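Local coordinates for protein CAS6A (Thermus thermophilus, PDB 4C97) that probably acts as a Cas6-family endoribonuclease that processes CRISPR RNA in antiviral defence, at residues Pro47-Phe52 / Ala229-Gly234; Leu113-Pro118 / Leu218-Phe223; Ser119-Leu124 / Val201-Arg206; Arg125-Thr130 / Tyr235-Ala240; Val177-Gly182 / Val197-Tyr202. The protein carries 1 engineered substitution. All blocks are in the same frame, centred on the assembly; numbering follows the deposited sequence. Where two conformers were deposited one is given.

Interaction 1 of 5, residues Pro47-Phe52 / Ala229-Gly234; sequences PFALGF and AKTSLG. With SO4 (sulfate ion), chain C.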
# COMPACT_ATOMS: atom_id res chain seq x y z
N PRO A 47 4.04 5.26 -9.50
CA PRO A 47 4.85 5.54 -8.30
C PRO A 47 4.04 6.10 -7.14
O PRO A 47 4.45 7.02 -6.43
CB PRO A 47 5.87 6.59 -8.81
CG PRO A 47 5.14 7.30 -9.92
CD PRO A 47 4.23 6.28 -10.55
N PHE A 48 2.85 5.54 -6.95
CA PHE A 48 1.95 6.00 -5.93
C PHE A 48 0.93 4.91 -5.63
O PHE A 48 0.86 3.90 -6.34
CB PHE A 48 1.20 7.26 -6.38
CG PHE A 48 0.37 7.06 -7.62
CD1 PHE A 48 -0.95 6.65 -7.52
CD2 PHE A 48 0.91 7.27 -8.87
CE1 PHE A 48 -1.71 6.44 -8.67
CE2 PHE A 48 0.15 7.06 -10.01
CZ PHE A 48 -1.15 6.64 -9.90
N ALA A 49 0.18 5.12 -4.57
CA ALA A 49 -1.01 4.32 -4.29
C ALA A 49 -1.98 5.17 -3.51
O ALA A 49 -1.61 6.19 -2.94
CB ALA A 49 -0.67 3.03 -3.50
N LEU A 50 -3.25 4.77 -3.51
CA LEU A 50 -4.26 5.53 -2.82
C LEU A 50 -5.02 4.63 -1.88
O LEU A 50 -5.08 3.41 -2.07
CB LEU A 50 -5.21 6.21 -3.81
CG LEU A 50 -4.54 7.16 -4.81
CD1 LEU A 50 -5.56 7.61 -5.85
CD2 LEU A 50 -3.93 8.34 -4.09
N GLY A 51 -5.58 5.23 -0.85
CA GLY A 51 -6.40 4.48 0.06
C GLY A 51 -7.38 5.34 0.81
O GLY A 51 -7.35 6.55 0.72
N PHE A 52 -8.25 4.68 1.55
CA PHE A 52 -9.22 5.38 2.35
C PHE A 52 -9.76 4.45 3.40
O PHE A 52 -9.66 3.21 3.29
CB PHE A 52 -10.37 5.92 1.49
CG PHE A 52 -11.08 4.87 0.70
CD1 PHE A 52 -10.62 4.51 -0.56
CD2 PHE A 52 -12.22 4.25 1.19
CE1 PHE A 52 -11.26 3.52 -1.27
CE2 PHE A 52 -12.86 3.27 0.46
CZ PHE A 52 -12.37 2.91 -0.77
N ALA A 229 -3.23 -5.74 -7.21
CA ALA A 229 -3.77 -4.94 -8.29
C ALA A 229 -4.64 -3.79 -7.81
O ALA A 229 -5.26 -3.86 -6.75
CB ALA A 229 -4.58 -5.83 -9.21
N LYS A 230 -4.70 -2.74 -8.63
CA LYS A 230 -5.61 -1.62 -8.44
C LYS A 230 -5.40 -0.93 -7.11
O LYS A 230 -6.34 -0.46 -6.48
CB LYS A 230 -7.05 -2.08 -8.66
CG LYS A 230 -7.14 -2.78 -10.00
CD LYS A 230 -8.25 -2.29 -10.88
CE LYS A 230 -8.21 -3.01 -12.23
NZ LYS A 230 -7.45 -2.22 -13.25
N THR A 231 -4.13 -0.82 -6.69
CA THR A 231 -3.83 -0.04 -5.51
C THR A 231 -4.15 1.46 -5.73
O THR A 231 -4.26 2.21 -4.77
CB THR A 231 -2.38 -0.21 -5.07
OG1 THR A 231 -1.49 0.11 -6.16
CG2 THR A 231 -2.15 -1.62 -4.63
N SER A 232 -4.30 1.87 -6.99
CA SER A 232 -4.67 3.25 -7.29
C SER A 232 -6.13 3.52 -6.92
O SER A 232 -6.57 4.69 -6.87
CB SER A 232 -4.41 3.58 -8.77
OG SER A 232 -5.30 2.86 -9.61
N LEU A 233 -6.88 2.45 -6.66
CA LEU A 233 -8.28 2.56 -6.29
C LEU A 233 -8.54 2.19 -4.85
O LEU A 233 -9.69 2.04 -4.44
CB LEU A 233 -9.18 1.74 -7.24
CG LEU A 233 -9.20 2.22 -8.68
CD1 LEU A 233 -9.93 1.18 -9.55
CD2 LEU A 233 -9.91 3.55 -8.80
N GLY A 234 -7.48 2.08 -4.05
CA GLY A 234 -7.67 1.82 -2.64
C GLY A 234 -7.66 0.36 -2.24
O GLY A 234 -7.78 0.05 -1.05
S SO4 C . -8.13 1.02 -14.23
O1 SO4 C . -8.28 0.72 -12.82
O2 SO4 C . -8.38 -0.22 -14.95
O3 SO4 C . -9.09 2.05 -14.59
O4 SO4 C . -6.80 1.52 -14.52
O HOH W 1 -1.15 2.58 -7.57
O HOH W 2 -8.16 1.64 1.13

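Interaction 2 of 5, residues Leu113-Pro118 / Leu218-Phe223; sequences LFQGPP and LGRFAF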
# COMPACT_ATOMS: atom_id res chain seq x y z
N LEU A 113 13.80 1.02 4.92
CA LEU A 113 12.94 -0.15 4.74
C LEU A 113 13.75 -1.39 5.05
O LEU A 113 13.16 -2.43 5.34
CB LEU A 113 12.42 -0.25 3.32
CG LEU A 113 11.50 0.88 2.87
CD1 LEU A 113 11.18 0.69 1.41
CD2 LEU A 113 10.22 0.97 3.72
N PHE A 114 15.08 -1.27 5.01
CA PHE A 114 15.95 -2.41 5.20
C PHE A 114 16.55 -2.43 6.60
O PHE A 114 17.55 -3.08 6.82
CB PHE A 114 17.06 -2.38 4.15
CG PHE A 114 16.60 -2.77 2.78
CD1 PHE A 114 16.61 -4.11 2.37
CD2 PHE A 114 16.15 -1.82 1.89
CE1 PHE A 114 16.19 -4.44 1.10
CE2 PHE A 114 15.72 -2.17 0.62
CZ PHE A 114 15.75 -3.49 0.24
N GLN A 115 15.93 -1.72 7.55
CA GLN A 115 16.47 -1.63 8.90
C GLN A 115 16.41 -2.94 9.69
O GLN A 115 17.22 -3.16 10.60
CB GLN A 115 15.80 -0.51 9.69
CG GLN A 115 14.37 -0.78 10.03
CD GLN A 115 13.74 0.42 10.69
OE1 GLN A 115 13.78 0.54 11.91
NE2 GLN A 115 13.17 1.32 9.89
N GLY A 116 15.44 -3.78 9.35
CA GLY A 116 15.29 -5.06 10.01
C GLY A 116 14.66 -4.85 11.37
O GLY A 116 14.00 -3.84 11.59
N PRO A 117 14.86 -5.80 12.30
CA PRO A 117 15.73 -6.96 12.15
C PRO A 117 15.25 -7.97 11.11
O PRO A 117 14.05 -8.03 10.80
CB PRO A 117 15.69 -7.60 13.53
CG PRO A 117 14.42 -7.17 14.11
CD PRO A 117 14.19 -5.78 13.60
N PRO A 118 16.18 -8.74 10.56
CA PRO A 118 15.75 -9.81 9.66
C PRO A 118 14.88 -10.76 10.43
O PRO A 118 15.08 -11.01 11.62
CB PRO A 118 17.06 -10.47 9.23
CG PRO A 118 18.07 -10.07 10.25
CD PRO A 118 17.64 -8.74 10.76
N LEU A 218 10.20 -5.99 2.38
CA LEU A 218 8.94 -6.07 1.63
C LEU A 218 7.79 -5.74 2.57
O LEU A 218 6.85 -5.01 2.20
CB LEU A 218 8.76 -7.47 1.04
CG LEU A 218 9.81 -7.82 -0.02
CD1 LEU A 218 9.60 -9.22 -0.51
CD2 LEU A 218 9.75 -6.87 -1.19
N GLY A 219 7.88 -6.30 3.77
CA GLY A 219 6.93 -5.97 4.82
C GLY A 219 6.80 -4.48 5.12
O GLY A 219 5.69 -3.94 5.14
N ARG A 220 7.92 -3.82 5.36
CA ARG A 220 7.89 -2.38 5.61
C ARG A 220 7.38 -1.58 4.41
O ARG A 220 6.67 -0.58 4.57
CB ARG A 220 9.26 -1.87 6.05
CG ARG A 220 9.68 -2.33 7.45
CD ARG A 220 10.93 -1.63 7.98
NE ARG A 220 10.84 -1.46 9.42
CZ ARG A 220 11.07 -2.41 10.32
NH1 ARG A 220 11.40 -3.64 9.94
NH2 ARG A 220 10.94 -2.14 11.61
N PHE A 221 7.76 -2.00 3.20
CA PHE A 221 7.34 -1.30 1.99
C PHE A 221 5.84 -1.40 1.75
O PHE A 221 5.21 -0.45 1.23
CB PHE A 221 8.11 -1.89 0.82
CG PHE A 221 7.88 -1.22 -0.48
CD1 PHE A 221 8.19 0.11 -0.67
CD2 PHE A 221 7.37 -1.94 -1.57
CE1 PHE A 221 8.01 0.72 -1.90
CE2 PHE A 221 7.19 -1.32 -2.78
CZ PHE A 221 7.52 0.00 -2.95
N ALA A 222 5.26 -2.55 2.12
CA ALA A 222 3.82 -2.74 1.96
C ALA A 222 2.93 -1.58 2.48
O ALA A 222 1.92 -1.22 1.85
CB ALA A 222 3.40 -4.07 2.58
N PHE A 223 3.32 -0.99 3.60
CA PHE A 223 2.61 0.13 4.20
C PHE A 223 2.42 1.25 3.18
O PHE A 223 1.40 1.94 3.16
CB PHE A 223 3.43 0.66 5.38
CG PHE A 223 2.82 1.84 6.08
CD1 PHE A 223 1.82 1.67 7.02
CD2 PHE A 223 3.28 3.13 5.84
CE1 PHE A 223 1.28 2.74 7.68
CE2 PHE A 223 2.74 4.20 6.49
CZ PHE A 223 1.75 4.02 7.43
O HOH W 3 13.45 -4.17 7.40
O HOH W 4 11.69 -6.89 11.06

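Interaction 3 of 5, residues Ser119-Leu124 / Val201-Arg206; sequences SRDLAL and VYHLPR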
# COMPACT_ATOMS: atom_id res chain seq x y z
N SER A 119 13.88 -11.30 9.74
CA SER A 119 13.07 -12.31 10.35
C SER A 119 12.58 -13.24 9.26
O SER A 119 12.33 -12.79 8.15
CB SER A 119 11.88 -11.70 11.09
OG SER A 119 11.03 -12.74 11.55
N ARG A 120 12.47 -14.51 9.59
CA ARG A 120 11.88 -15.51 8.70
C ARG A 120 10.37 -15.37 8.58
O ARG A 120 9.78 -15.90 7.65
CB ARG A 120 12.21 -16.91 9.21
CG ARG A 120 13.67 -17.20 9.20
CD ARG A 120 13.97 -18.61 9.62
NE ARG A 120 15.17 -19.09 8.96
CZ ARG A 120 16.38 -19.19 9.51
NH1 ARG A 120 16.58 -18.86 10.78
NH2 ARG A 120 17.38 -19.64 8.78
N ASP A 121 9.77 -14.64 9.51
CA ASP A 121 8.32 -14.47 9.55
C ASP A 121 7.90 -13.08 9.11
O ASP A 121 8.58 -12.08 9.39
CB ASP A 121 7.78 -14.68 10.96
CG ASP A 121 7.99 -16.08 11.48
OD1 ASP A 121 7.95 -17.03 10.67
OD2 ASP A 121 8.19 -16.21 12.70
N LEU A 122 6.79 -13.00 8.40
CA LEU A 122 6.20 -11.71 8.06
C LEU A 122 4.69 -11.80 8.19
O LEU A 122 4.02 -12.56 7.47
CB LEU A 122 6.59 -11.27 6.64
CG LEU A 122 5.91 -9.97 6.15
CD1 LEU A 122 6.31 -8.78 7.01
CD2 LEU A 122 6.18 -9.75 4.70
N ALA A 123 4.15 -11.06 9.16
CA ALA A 123 2.71 -11.00 9.36
C ALA A 123 2.18 -9.77 8.66
O ALA A 123 2.59 -8.67 8.98
CB ALA A 123 2.38 -10.93 10.83
N LEU A 124 1.30 -9.98 7.69
CA LEU A 124 0.67 -8.88 7.00
C LEU A 124 -0.80 -8.83 7.31
O LEU A 124 -1.48 -9.86 7.38
CB LEU A 124 0.83 -9.00 5.48
CG LEU A 124 2.22 -8.79 4.93
CD1 LEU A 124 2.20 -9.00 3.43
CD2 LEU A 124 2.72 -7.38 5.28
N VAL A 201 0.25 -14.86 8.04
CA VAL A 201 1.65 -14.91 8.46
C VAL A 201 2.43 -15.81 7.50
O VAL A 201 2.17 -17.00 7.39
CB VAL A 201 1.79 -15.39 9.90
CG1 VAL A 201 3.25 -15.33 10.33
CG2 VAL A 201 0.92 -14.55 10.84
N TYR A 202 3.39 -15.19 6.83
CA TYR A 202 4.31 -15.83 5.89
C TYR A 202 5.57 -16.24 6.62
O TYR A 202 5.98 -15.60 7.59
CB TYR A 202 4.66 -14.87 4.74
CG TYR A 202 3.42 -14.46 4.00
CD1 TYR A 202 2.88 -15.27 3.00
CD2 TYR A 202 2.75 -13.29 4.33
CE1 TYR A 202 1.72 -14.92 2.35
CE2 TYR A 202 1.58 -12.92 3.68
CZ TYR A 202 1.08 -13.75 2.69
OH TYR A 202 -0.09 -13.44 2.05
N HIS A 203 6.16 -17.34 6.16
CA HIS A 203 7.35 -17.85 6.80
C HIS A 203 8.27 -18.40 5.74
O HIS A 203 7.83 -19.19 4.88
CB HIS A 203 6.98 -18.95 7.77
CG HIS A 203 8.16 -19.67 8.32
ND1 HIS A 203 9.02 -19.09 9.22
CD2 HIS A 203 8.63 -20.91 8.09
CE1 HIS A 203 9.97 -19.95 9.53
NE2 HIS A 203 9.76 -21.06 8.85
N LEU A 204 9.54 -18.00 5.79
CA LEU A 204 10.55 -18.46 4.85
C LEU A 204 11.51 -19.43 5.54
O LEU A 204 12.40 -19.00 6.30
CB LEU A 204 11.33 -17.27 4.28
CG LEU A 204 12.45 -17.61 3.30
CD1 LEU A 204 11.99 -18.57 2.21
CD2 LEU A 204 13.03 -16.35 2.68
N PRO A 205 11.35 -20.73 5.28
CA PRO A 205 12.22 -21.72 5.92
C PRO A 205 13.66 -21.50 5.52
O PRO A 205 13.95 -21.22 4.35
CB PRO A 205 11.72 -23.06 5.35
CG PRO A 205 10.34 -22.78 4.90
CD PRO A 205 10.32 -21.36 4.44
N ARG A 206 14.54 -21.69 6.49
CA ARG A 206 15.99 -21.59 6.33
C ARG A 206 16.44 -20.34 5.61
O ARG A 206 17.41 -20.37 4.85
CB ARG A 206 16.53 -22.83 5.60
CG ARG A 206 16.15 -24.16 6.23
CD ARG A 206 16.99 -24.51 7.49
NE ARG A 206 18.41 -24.79 7.25
CZ ARG A 206 19.43 -23.99 7.57
NH1 ARG A 206 19.22 -22.80 8.14
NH2 ARG A 206 20.67 -24.37 7.31

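Interaction 4 of 5, residues Arg125-Thr130 / Tyr235-Ala240; sequences RFASPT and YGRARA. With SO4 (sulfate ion), chain D.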
# COMPACT_ATOMS: atom_id res chain seq x y z
N ARG A 125 -1.28 -7.61 7.51
CA ARG A 125 -2.70 -7.36 7.60
C ARG A 125 -3.16 -6.69 6.32
O ARG A 125 -2.62 -5.65 5.90
CB ARG A 125 -3.09 -6.50 8.81
CG ARG A 125 -4.61 -6.34 8.91
CD ARG A 125 -5.09 -5.80 10.24
NE ARG A 125 -5.04 -4.34 10.28
CZ ARG A 125 -5.98 -3.54 9.79
NH1 ARG A 125 -7.06 -4.03 9.20
NH2 ARG A 125 -5.83 -2.23 9.89
N PHE A 126 -4.15 -7.31 5.71
CA PHE A 126 -4.76 -6.81 4.49
C PHE A 126 -6.01 -6.08 4.93
O PHE A 126 -6.99 -6.69 5.39
CB PHE A 126 -5.08 -7.98 3.55
CG PHE A 126 -3.85 -8.74 3.11
CD1 PHE A 126 -3.13 -8.33 2.01
CD2 PHE A 126 -3.37 -9.83 3.85
CE1 PHE A 126 -2.00 -9.00 1.62
CE2 PHE A 126 -2.26 -10.49 3.45
CZ PHE A 126 -1.55 -10.08 2.35
N ALA A 127 -5.94 -4.76 4.82
CA ALA A 127 -6.91 -3.84 5.42
C ALA A 127 -7.98 -3.39 4.43
O ALA A 127 -8.97 -2.78 4.84
CB ALA A 127 -6.20 -2.63 6.02
N SER A 128 -7.75 -3.61 3.14
CA SER A 128 -8.79 -3.41 2.15
C SER A 128 -8.71 -4.58 1.18
O SER A 128 -7.70 -5.28 1.15
CB SER A 128 -8.62 -2.08 1.44
OG SER A 128 -7.61 -2.16 0.46
N PRO A 129 -9.75 -4.80 0.37
CA PRO A 129 -9.74 -6.03 -0.43
C PRO A 129 -8.53 -6.11 -1.36
O PRO A 129 -8.21 -5.14 -2.05
CB PRO A 129 -11.06 -5.94 -1.21
CG PRO A 129 -11.94 -5.11 -0.32
CD PRO A 129 -11.02 -4.06 0.24
N THR A 130 -7.86 -7.25 -1.34
CA THR A 130 -6.60 -7.45 -2.03
C THR A 130 -6.73 -8.56 -3.05
O THR A 130 -7.25 -9.65 -2.74
CB THR A 130 -5.50 -7.78 -1.00
OG1 THR A 130 -5.37 -6.71 -0.04
CG2 THR A 130 -4.17 -8.01 -1.68
N TYR A 235 -7.53 -0.53 -3.22
CA TYR A 235 -7.45 -1.97 -2.96
C TYR A 235 -6.04 -2.28 -2.48
O TYR A 235 -5.07 -1.53 -2.74
CB TYR A 235 -7.79 -2.78 -4.21
CG TYR A 235 -9.21 -2.53 -4.67
CD1 TYR A 235 -10.28 -2.97 -3.90
CD2 TYR A 235 -9.48 -1.85 -5.84
CE1 TYR A 235 -11.57 -2.74 -4.29
CE2 TYR A 235 -10.77 -1.64 -6.26
CZ TYR A 235 -11.82 -2.07 -5.47
OH TYR A 235 -13.14 -1.87 -5.84
N GLY A 236 -5.90 -3.39 -1.78
CA GLY A 236 -4.57 -3.85 -1.40
C GLY A 236 -3.86 -3.04 -0.32
O GLY A 236 -2.64 -3.14 -0.19
N ARG A 237 -4.62 -2.28 0.47
CA ARG A 237 -4.02 -1.52 1.54
C ARG A 237 -3.60 -2.52 2.61
O ARG A 237 -4.38 -3.39 3.01
CB ARG A 237 -4.99 -0.47 2.08
CG ARG A 237 -4.44 0.31 3.25
CD ARG A 237 -5.22 1.59 3.50
NE ARG A 237 -6.66 1.45 3.66
CZ ARG A 237 -7.26 1.12 4.80
NH1 ARG A 237 -6.54 0.87 5.89
NH2 ARG A 237 -8.58 1.06 4.87
N ALA A 238 -2.34 -2.46 3.02
CA ALA A 238 -1.78 -3.49 3.86
C ALA A 238 -0.69 -2.93 4.73
O ALA A 238 -0.11 -1.91 4.41
CB ALA A 238 -1.22 -4.61 3.03
N ARG A 239 -0.44 -3.62 5.83
CA ARG A 239 0.71 -3.29 6.66
C ARG A 239 1.26 -4.50 7.39
O ARG A 239 0.54 -5.47 7.65
CB ARG A 239 0.34 -2.22 7.68
CG ARG A 239 -0.58 -2.67 8.79
CD ARG A 239 -1.00 -1.51 9.70
NE ARG A 239 0.16 -0.79 10.19
CZ ARG A 239 0.15 0.47 10.63
NH1 ARG A 239 -0.97 1.18 10.63
NH2 ARG A 239 1.28 1.03 11.05
N ALA A 240 2.54 -4.44 7.75
CA ALA A 240 3.13 -5.48 8.56
C ALA A 240 2.77 -5.31 10.02
O ALA A 240 2.65 -4.19 10.51
CB ALA A 240 4.65 -5.51 8.39
S SO4 D . -8.57 0.22 9.07
O1 SO4 D . -7.13 0.35 8.95
O2 SO4 D . -8.90 -1.21 9.04
O3 SO4 D . -9.02 0.79 10.33
O4 SO4 D . -9.31 0.86 7.99

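Interaction 5 of 5, residues Val177-Gly182 / Val197-Tyr202; sequences VRSLEG and VGRVVY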
# COMPACT_ATOMS: atom_id res chain seq x y z
N VAL A 177 3.01 -20.34 4.14
CA VAL A 177 2.08 -19.69 5.02
C VAL A 177 1.99 -20.44 6.32
O VAL A 177 1.70 -21.63 6.33
CB VAL A 177 0.68 -19.57 4.37
CG1 VAL A 177 -0.33 -19.13 5.39
CG2 VAL A 177 0.71 -18.59 3.19
N ARG A 178 2.25 -19.76 7.42
CA ARG A 178 2.11 -20.33 8.75
C ARG A 178 0.66 -20.22 9.25
O ARG A 178 0.15 -21.15 9.86
CB ARG A 178 3.05 -19.65 9.75
CG ARG A 178 2.77 -20.02 11.20
CD ARG A 178 3.57 -19.14 12.13
NE ARG A 178 4.98 -19.48 12.04
CZ ARG A 178 5.96 -18.72 12.53
NH1 ARG A 178 5.67 -17.57 13.13
NH2 ARG A 178 7.22 -19.12 12.42
N SER A 179 0.01 -19.09 9.03
CA SER A 179 -1.38 -18.94 9.40
C SER A 179 -2.10 -17.97 8.47
O SER A 179 -1.50 -17.09 7.85
CB SER A 179 -1.54 -18.47 10.83
OG SER A 179 -0.91 -17.22 11.01
N LEU A 180 -3.42 -18.15 8.40
CA LEU A 180 -4.27 -17.26 7.61
C LEU A 180 -5.61 -17.15 8.27
O LEU A 180 -6.15 -18.14 8.75
CB LEU A 180 -4.42 -17.78 6.19
CG LEU A 180 -5.37 -17.11 5.21
CD1 LEU A 180 -4.84 -17.30 3.79
CD2 LEU A 180 -6.81 -17.63 5.32
N GLU A 181 -6.15 -15.94 8.29
CA GLU A 181 -7.50 -15.73 8.78
C GLU A 181 -8.11 -14.56 8.06
O GLU A 181 -7.58 -13.46 8.11
CB GLU A 181 -7.54 -15.51 10.29
CG GLU A 181 -8.95 -15.33 10.78
CD GLU A 181 -9.08 -15.35 12.29
OE1 GLU A 181 -8.11 -15.01 12.99
OE2 GLU A 181 -10.18 -15.72 12.76
N GLY A 182 -9.24 -14.79 7.42
CA GLY A 182 -9.87 -13.69 6.72
C GLY A 182 -10.99 -14.11 5.82
O GLY A 182 -11.51 -15.23 5.93
N VAL A 197 -9.40 -9.76 2.73
CA VAL A 197 -9.17 -8.91 3.88
C VAL A 197 -8.93 -9.81 5.08
O VAL A 197 -9.67 -10.80 5.27
CB VAL A 197 -10.37 -7.99 4.15
CG1 VAL A 197 -10.21 -7.20 5.43
CG2 VAL A 197 -10.55 -7.01 2.99
N GLY A 198 -7.93 -9.46 5.90
CA GLY A 198 -7.58 -10.33 7.01
C GLY A 198 -6.09 -10.34 7.29
O GLY A 198 -5.40 -9.39 6.99
N ARG A 199 -5.61 -11.42 7.90
CA ARG A 199 -4.23 -11.49 8.33
C ARG A 199 -3.60 -12.78 7.84
O ARG A 199 -4.20 -13.86 7.98
CB ARG A 199 -4.17 -11.44 9.86
CG ARG A 199 -2.79 -11.54 10.46
CD ARG A 199 -2.91 -11.37 11.98
NE ARG A 199 -1.63 -11.21 12.65
CZ ARG A 199 -0.86 -12.22 13.01
NH1 ARG A 199 -1.22 -13.46 12.73
NH2 ARG A 199 0.29 -11.99 13.63
N VAL A 200 -2.40 -12.66 7.28
CA VAL A 200 -1.65 -13.85 6.88
C VAL A 200 -0.24 -13.75 7.47
O VAL A 200 0.38 -12.70 7.42
CB VAL A 200 -1.56 -13.97 5.35
CG1 VAL A 200 -0.84 -15.26 4.99
CG2 VAL A 200 -2.95 -13.96 4.71
N VAL A 201 0.25 -14.86 8.04
CA VAL A 201 1.65 -14.91 8.46
C VAL A 201 2.43 -15.81 7.50
O VAL A 201 2.17 -17.00 7.39
CB VAL A 201 1.79 -15.39 9.90
CG1 VAL A 201 3.25 -15.33 10.33
CG2 VAL A 201 0.92 -14.55 10.84
N TYR A 202 3.39 -15.19 6.83
CA TYR A 202 4.31 -15.83 5.89
C TYR A 202 5.57 -16.24 6.62
O TYR A 202 5.98 -15.60 7.59
CB TYR A 202 4.66 -14.87 4.74
CG TYR A 202 3.42 -14.46 4.00
CD1 TYR A 202 2.88 -15.27 3.00
CD2 TYR A 202 2.75 -13.29 4.33
CE1 TYR A 202 1.72 -14.92 2.35
CE2 TYR A 202 1.58 -12.92 3.68
CZ TYR A 202 1.08 -13.75 2.69
OH TYR A 202 -0.09 -13.44 2.05
O HOH W 5 -3.15 -15.31 10.57

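Interaction 1 of 5, residues Pro47-Phe52 / Ala229-Gly234
Leu-50 and Thr-231 make the direct hydrogen bond of this contact. Leu-50 N gives its hydrogen to Thr-231 O at 3.0 Å, almost straight at 171°. The Leu-50 side chain lies against the next carbonyl, with CD1 3.3 Å from Ser-232 O. Farther along, Gly-234 CA meets Leu-50 O in a CA-H...O contact of 3.1 Å. Phe-52 turns the edge of its ring to the loop, with CE1 3.8 Å from Leu-233 O. Gly-234 has no side chain, and CE1 of Phe-52 comes within 4.2 Å of its CA. Two waters extend the seam. One joins Phe-48 O to Thr-231 OG1, the other Phe-52 N to Gly-234 O. In the next shell, Arg-26 bonds Ser-232 OG, and Arg-154 bonds Phe-48 O. Lys-230 NZ holds a sulfate, 2.8 Å from its O2, and Arg-26 is a second ligand of that ion. The segment 229-234 belongs to the glycine-rich loop characteristic of Cas6 and related RAMP proteins. The contact docks it on strand 48-55 through one direct backbone hydrogen bond, two waters and side chains packed on loop carbonyls. The basic pair beside it can hold an anion.

Interaction 2 of 5, residues Leu113-Pro118 / Leu218-Phe223
Leu-113 and Arg-220 each have CG anti to their own carbonyl carbon (chi1 -64° and -70°). The two side chains lie alongside each other and run opposite ways, with Leu-113 CD2 3.8 Å from Arg-220 CB. The contact sets the linker that leads into strand 121-127, the start of the second ferredoxin-like half of Cas6, against helix 209-225. The Arg-220 chain bends at chi3, which sets NE. Gln-115 CG sits over the centre of the guanidinium, 3.6 Å from NE of Arg-220. The Gln-115 amide stacks with that plane at 16°, and its NE2 is held by Arg-112 O. Arg-220 was modelled in two conformers, so these details apply to one of them. A water ties the linker turn together, taking a hydrogen from Gly-116 N and giving one to Leu-113 O. Its bond to Arg-220 NH1 is weak. Nearer the helix backbone the contact is apolar, and Leu-155 and Leu-7 also touch this patch. There Leu-113 CD1 rests 3.7 Å from CD1 of the Phe-221 ring.

Interaction 3 of 5, residues Ser119-Leu124 / Val201-Arg206
His-203 and Asp-121 meet at the edge of the imidazole ring. His-203 ND1 donates to Asp-121 OD1 at 2.7 Å. The oxygen is reached nearly along its C-O bond but lies 21° out of the ring plane, and carboxylate and ring planes are 46° apart. His-203 CG is anti to the backbone N (chi1 171°), which starts the ring 3.5 Å from Asp-121 OD1. The pair sits on an antiparallel sheet of the second ferredoxin-like half of Cas6, where strands 121-127 and 199-203 are neighbours. Arg-178 of the next strand forms a salt bridge to the same OD1. The Tyr-202 ring projects from the other face. Leu-122 O lies at its edge, 3.5 Å from CD2 of Tyr-202. Leu-124 crosses the ring at about a right angle, with CD1 4.0 Å from CE2 of Tyr-202. Leu-122 and Tyr-202 form a hydrogen-bonded pair, with both backbone bonds 2.8 Å between N and O. Beyond it, Leu-204 N donates to Arg-120 O at 2.8 Å. The strand is entered through an ST turn, in which Ser-119 OG accepts from Asp-121 N at 3.1 Å.

Interaction 4 of 5, residues Arg125-Thr130 / Tyr235-Ala240
Arg-237 and Ala-127 touch beside a bound sulfate, with Arg-237 NH1 3.5 Å from Ala-127 CB. Here edge strand 238-241 of the Cas6 fold pairs antiparallel with strand 121-127, with Arg-125 N 2.8 Å from Arg-239 O. The glycine-rich loop before it lies against the corner at Ser-128. Arg-125 and Arg-237 both turn the edge of the guanidinium to the sulfate. Each has CG anti to the backbone N (chi1 -176° and 177°), and each chain then bends at chi3. The two heads converge on one oxygen. Arg-125 NH2 is 3.0 Å and Arg-237 NH1 3.2 Å from sulfate O1. The anion would offset the repulsion between Arg-125 and Arg-237. Trp-104 also bonds the ion, and it makes cation-pi contacts with Arg-237 and Arg-239. Arg-125 was modelled in two conformers, so its grip applies to one. On the opposite face, Phe-126 CD1 packs 4.3 Å from Ala-238 CB. Ser-128 OG bonds the loop: it accepts from Arg-237 N at 3.0 Å and also bonds Gly-234 O. Tyr-235 sets its ring edge against Pro-129 O, 3.5 Å from CD1 of Tyr-235. The same oxygen accepts from Gly-236 N at 2.9 Å, with the donor 47° above the carbonyl plane.

Interaction 5 of 5, residues Val177-Gly182 / Val197-Tyr202
Val-177 packs into the tight part of this contact, against Val-200 and Tyr-202. Its CG1 is 3.9 Å from Val-200 CG1, where the two side chains cross at about a right angle. Its CG2 is 3.9 Å from CE1 of Tyr-202, lying alongside. Val-200 CG1 in turn covers one face of the Tyr-202 ring, offset toward the rim. The covering continues with Pro-144 of helix 144-158. A classic beta bulge follows. Arg-178 and Ser-179 both face Val-201, whose O takes a 2.8 Å bond from Arg-178 N and a weak one from Ser-179 N. Val-201 N donates back to Ser-179 O, and Glu-181 and Arg-199 bond each other both ways. On the other face, Ser-179 OG, between the backbone N and the carbonyl carbon (chi1 60°), presses to 3.2 Å from Val-201 CG2. Two glycines allow a close backbone approach, with Gly-182 CA 4.1 Å from Gly-198 CA. The solvent side is looser. Leu-180 reaches Val-200 CG2 at 3.9 Å through CD1, but is largely exposed, as is Glu-181. A water links Ser-179 OG to Arg-199 O. Backbone bonds and valine packing therefore join the two strands, while Arg-199 ties them to strand 238-241 through Glu-241.

In the fold
Interactions 3, 4 and 5 lie in one antiparallel sheet, which runs 194-197, 176-186, 199-203, 121-127, 238-241. Interactions 3 and 5 share Val-201 and Tyr-202, and their centres are about 11 Å apart. Interaction 4 uses the other side of strand 121-127. Interaction 2 sets helix 209-225 against the linker before that strand, and touches interactions 3 and 4 by packing. Interaction 1 reaches the other five-stranded sheet, at its edge strand 48-55. It adjoins interaction 4, about 10 Å between centres, through Gly-234 and Ser-128. Along the chain, the segments of interactions 1 and 4 alternate. The glycine-rich loop touches strand 48-55 of one sheet and leads into strand 238-241 of the other, so it bridges the two halves of this Cas6 protein.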